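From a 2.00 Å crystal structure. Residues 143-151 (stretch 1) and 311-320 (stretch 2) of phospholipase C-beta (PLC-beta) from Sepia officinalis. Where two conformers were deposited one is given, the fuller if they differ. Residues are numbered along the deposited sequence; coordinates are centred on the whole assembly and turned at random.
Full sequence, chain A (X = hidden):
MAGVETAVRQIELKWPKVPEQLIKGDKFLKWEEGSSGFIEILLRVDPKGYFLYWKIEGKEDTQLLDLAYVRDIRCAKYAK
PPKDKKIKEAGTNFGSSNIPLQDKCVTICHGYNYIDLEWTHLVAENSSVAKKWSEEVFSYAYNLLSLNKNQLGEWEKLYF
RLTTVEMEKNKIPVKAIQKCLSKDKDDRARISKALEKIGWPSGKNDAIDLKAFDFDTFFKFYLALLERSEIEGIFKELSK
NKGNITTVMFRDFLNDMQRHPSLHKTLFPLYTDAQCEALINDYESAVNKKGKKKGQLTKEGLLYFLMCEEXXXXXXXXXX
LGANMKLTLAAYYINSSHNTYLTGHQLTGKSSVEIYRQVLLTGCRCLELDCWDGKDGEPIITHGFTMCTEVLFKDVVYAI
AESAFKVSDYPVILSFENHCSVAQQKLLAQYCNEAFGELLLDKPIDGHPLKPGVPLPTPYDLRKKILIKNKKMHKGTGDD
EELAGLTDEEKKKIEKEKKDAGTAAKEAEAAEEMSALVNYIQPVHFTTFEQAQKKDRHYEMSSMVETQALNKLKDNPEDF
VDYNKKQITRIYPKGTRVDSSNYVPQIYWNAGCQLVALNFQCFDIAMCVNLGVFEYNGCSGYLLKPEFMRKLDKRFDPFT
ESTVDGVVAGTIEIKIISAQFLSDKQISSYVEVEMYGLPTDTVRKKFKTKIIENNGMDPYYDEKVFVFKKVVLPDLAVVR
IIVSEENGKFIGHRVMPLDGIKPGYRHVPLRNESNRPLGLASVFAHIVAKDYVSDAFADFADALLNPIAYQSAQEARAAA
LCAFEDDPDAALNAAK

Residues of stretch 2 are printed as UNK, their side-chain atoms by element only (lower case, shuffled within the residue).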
# COMPACT_ATOMS: atom_id res chain seq x y z
N ASN A 143 3.08 7.36 8.78
CA ASN A 143 2.60 8.69 8.42
C ASN A 143 2.36 8.80 6.91
O ASN A 143 3.30 8.75 6.11
CB ASN A 143 3.58 9.76 8.90
CG ASN A 143 3.01 11.15 8.78
OD1 ASN A 143 2.85 11.67 7.67
ND2 ASN A 143 2.70 11.76 9.91
N LEU A 144 1.10 8.97 6.53
CA LEU A 144 0.72 8.98 5.12
C LEU A 144 1.30 10.15 4.33
O LEU A 144 1.66 9.99 3.16
CB LEU A 144 -0.81 8.94 4.97
CG LEU A 144 -1.43 7.61 5.40
CD1 LEU A 144 -2.96 7.69 5.36
CD2 LEU A 144 -0.92 6.46 4.52
N LEU A 145 1.41 11.32 4.95
CA LEU A 145 2.05 12.44 4.28
C LEU A 145 3.52 12.14 3.97
O LEU A 145 3.97 12.41 2.86
CB LEU A 145 1.93 13.73 5.09
CG LEU A 145 0.54 14.33 5.12
CD1 LEU A 145 0.50 15.55 6.03
CD2 LEU A 145 0.10 14.70 3.69
N SER A 146 4.24 11.59 4.94
CA SER A 146 5.65 11.23 4.75
C SER A 146 5.80 10.17 3.65
O SER A 146 6.68 10.28 2.79
CB SER A 146 6.24 10.70 6.06
OG SER A 146 7.60 10.32 5.89
N LEU A 147 4.93 9.17 3.69
CA LEU A 147 4.93 8.10 2.69
C LEU A 147 4.56 8.57 1.27
O LEU A 147 4.89 7.88 0.30
CB LEU A 147 3.96 7.00 3.13
CG LEU A 147 4.40 6.20 4.36
CD1 LEU A 147 3.27 5.25 4.79
CD2 LEU A 147 5.69 5.44 4.09
N ASN A 148 3.89 9.71 1.16
CA ASN A 148 3.45 10.25 -0.13
C ASN A 148 4.16 11.52 -0.60
O ASN A 148 3.69 12.17 -1.54
CB ASN A 148 1.95 10.51 -0.08
CG ASN A 148 1.15 9.24 -0.21
OD1 ASN A 148 0.75 8.89 -1.30
ND2 ASN A 148 0.96 8.53 0.90
N LYS A 149 5.28 11.87 0.02
CA LYS A 149 5.92 13.13 -0.31
C LYS A 149 6.50 13.14 -1.73
O LYS A 149 6.86 12.09 -2.28
CB LYS A 149 6.98 13.53 0.73
CG LYS A 149 8.18 12.62 0.82
CD LYS A 149 8.97 12.94 2.10
CE LYS A 149 9.97 11.86 2.43
NZ LYS A 149 9.33 10.53 2.60
N ASN A 150 6.55 14.33 -2.32
CA ASN A 150 7.02 14.51 -3.69
C ASN A 150 8.54 14.49 -3.68
O ASN A 150 9.16 14.37 -2.61
CB ASN A 150 6.46 15.82 -4.27
CG ASN A 150 6.42 15.84 -5.79
OD1 ASN A 150 6.89 14.91 -6.45
ND2 ASN A 150 5.87 16.92 -6.36
N GLN A 151 9.16 14.60 -4.85
CA GLN A 151 10.62 14.46 -4.96
C GLN A 151 11.42 15.49 -4.15
O GLN A 151 12.47 15.13 -3.61
CB GLN A 151 11.05 14.50 -6.42
CG GLN A 151 12.46 13.96 -6.64
CD GLN A 151 12.86 13.98 -8.10
OE1 GLN A 151 13.79 14.68 -8.49
NE2 GLN A 151 12.14 13.21 -8.92
N UNK A 311 2.60 20.49 -6.00
CA UNK A 311 2.39 19.67 -7.20
C UNK A 311 2.35 18.17 -6.93
O UNK A 311 2.47 17.37 -7.86
c UNK A 311 3.02 19.57 -9.66
n UNK A 311 3.91 18.91 -10.40
c UNK A 311 3.47 19.97 -8.25
o UNK A 311 1.89 19.84 -10.05
N UNK A 312 2.16 17.77 -5.67
CA UNK A 312 2.04 16.36 -5.31
C UNK A 312 0.92 15.69 -6.11
O UNK A 312 -0.21 16.20 -6.17
c UNK A 312 1.80 16.21 -3.79
c UNK A 312 2.09 14.79 -3.27
o UNK A 312 1.67 13.80 -3.86
n UNK A 312 2.80 14.71 -2.16
N UNK A 313 1.23 14.56 -6.74
CA UNK A 313 0.25 13.84 -7.55
C UNK A 313 -0.89 13.25 -6.71
O UNK A 313 -1.99 13.07 -7.20
c UNK A 313 1.23 11.41 -7.70
c UNK A 313 -0.02 10.53 -7.62
c UNK A 313 2.33 10.68 -8.44
c UNK A 313 0.93 12.75 -8.38
N UNK A 314 -0.61 12.96 -5.44
CA UNK A 314 -1.59 12.31 -4.57
C UNK A 314 -2.73 13.26 -4.19
O UNK A 314 -2.48 14.34 -3.64
c UNK A 314 -0.92 11.79 -3.28
o UNK A 314 0.14 10.89 -3.63
c UNK A 314 -1.93 11.07 -2.39
N UNK A 315 -3.99 12.88 -4.49
CA UNK A 315 -5.15 13.68 -4.07
C UNK A 315 -5.38 13.54 -2.57
O UNK A 315 -5.79 12.47 -2.09
c UNK A 315 -6.31 13.09 -4.87
c UNK A 315 -5.87 11.72 -5.27
c UNK A 315 -4.38 11.71 -5.30
N UNK A 316 -5.11 14.61 -1.84
CA UNK A 316 -5.11 14.55 -0.37
C UNK A 316 -6.48 14.23 0.21
O UNK A 316 -6.57 13.52 1.21
c UNK A 316 -4.55 15.85 0.22
s UNK A 316 -2.06 14.72 0.81
c UNK A 316 -3.04 16.01 -0.01
c UNK A 316 -0.58 14.69 -0.20
N UNK A 317 -7.55 14.70 -0.44
CA UNK A 317 -8.92 14.41 0.01
C UNK A 317 -9.25 12.91 -0.09
O UNK A 317 -10.09 12.41 0.66
c UNK A 317 -9.96 15.26 -0.75
c UNK A 317 -11.11 14.14 -2.79
c UNK A 317 -9.68 14.77 -4.34
c UNK A 317 -10.15 14.88 -2.18
n UNK A 317 -9.27 15.26 -3.18
n UNK A 317 -10.80 14.09 -4.13
N UNK A 318 -8.58 12.19 -1.00
CA UNK A 318 -8.73 10.74 -1.11
C UNK A 318 -7.79 9.98 -0.19
O UNK A 318 -8.14 8.92 0.32
c UNK A 318 -8.50 10.28 -2.56
n UNK A 318 -7.96 7.30 -4.75
n UNK A 318 -10.05 8.28 -4.35
c UNK A 318 -9.24 7.21 -4.38
n UNK A 318 -9.72 6.02 -4.03
c UNK A 318 -9.64 10.62 -3.51
c UNK A 318 -9.67 9.66 -4.71
N UNK A 319 -6.57 10.50 0.00
CA UNK A 319 -5.58 9.86 0.87
C UNK A 319 -6.07 9.86 2.31
O UNK A 319 -5.94 8.86 3.01
c UNK A 319 -1.88 10.97 1.55
c UNK A 319 -3.08 10.03 1.61
c UNK A 319 -2.69 8.64 1.13
c UNK A 319 -4.24 10.60 0.78
N UNK A 320 -6.63 10.99 2.74
CA UNK A 320 -7.23 11.14 4.06
C UNK A 320 -8.40 10.18 4.21
O UNK A 320 -8.97 9.73 3.22
o UNK A 320 -9.08 13.70 5.83
c UNK A 320 -8.11 12.93 5.66
c UNK A 320 -7.70 12.60 4.23
o UNK A 320 -7.46 12.45 6.61
O HOH W 1 4.45 15.82 -8.91

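Position 311 carries two side-chain carbons, the second bearing one oxygen and one nitrogen; its CB lies 4.3 Å from Asn-150 ND2. This short amide is Asn-311. Its backbone does the work here: one water lies 2.7 Å from Asn-311 O and 3.1 Å from Asn-150 ND2, accepting a weak bond from the latter.

Position 312 repeats the pattern, two carbons with an oxygen and a nitrogen on the second. Its CA-to-CB bond points sideways, but the amide swings nearer to stretch 1, and its nitrogen lies 2.8 Å from Asn-148 O. It is Asn-312, and ND2 donates in that pair at 161°. The other half of the amide turns home: Asn-312 OD1 accepts from the backbone N of position 314 at 2.9 Å.

Position 313 has four carbons forked at the second and stays clear of stretch 1, hence Leu-313.

Position 314 has one carbon bearing an oxygen and a second carbon. It points toward stretch 1, and its oxygen lies 3.1 Å from Asn-148 OD1. This beta-branched alcohol is Thr-314.

At position 315 three carbons close a ring onto the backbone N and leave stretch 1 untouched, which identifies Pro-315. It occupies the N-cap position of the short helix that follows.

Position 316 is an unbranched run of two carbons, a sulfur and a carbon. It sets out sideways, yet its end comes nearer, placing the sulfur 3.6 Å from Leu-145 CD2: Met-316.

Position 317, one carbon and then a five-membered ring of three carbons and two nitrogens, exposed and out of reach, is His-317. Position 318, three carbons, a nitrogen, then a carbon with two more nitrogens, also out of reach, is Arg-318.

Position 319 has four carbons forked at the second, pointing toward stretch 1. One terminal carbon is 4.1 Å from Leu-144 CB, and the other is 3.7 Å from Asn-148 ND2. This is Leu-319, the two carbons being CD2 and CD1 respectively.

Position 320, two carbons with two oxygens on the second, directed away, is the carboxylate Asp-320.

The contact pairs an apolar patch with a polar one. Leu-144 and Leu-145 meet Leu-319 and Met-316 helix to helix, while the polar loops meet around Asn-148. That residue leaves helical geometry just after its helix, and its ND2 donates to Leu-144 O at 2.8 Å. The rule to read is economy: an asparagine just past a helix end, its amide nitrogen tied back to that helix, offers its backbone oxygen to a facing loop, and leucines and methionine fill the adjoining space.

Stretch 2 311-320: NNLTPMHRLD
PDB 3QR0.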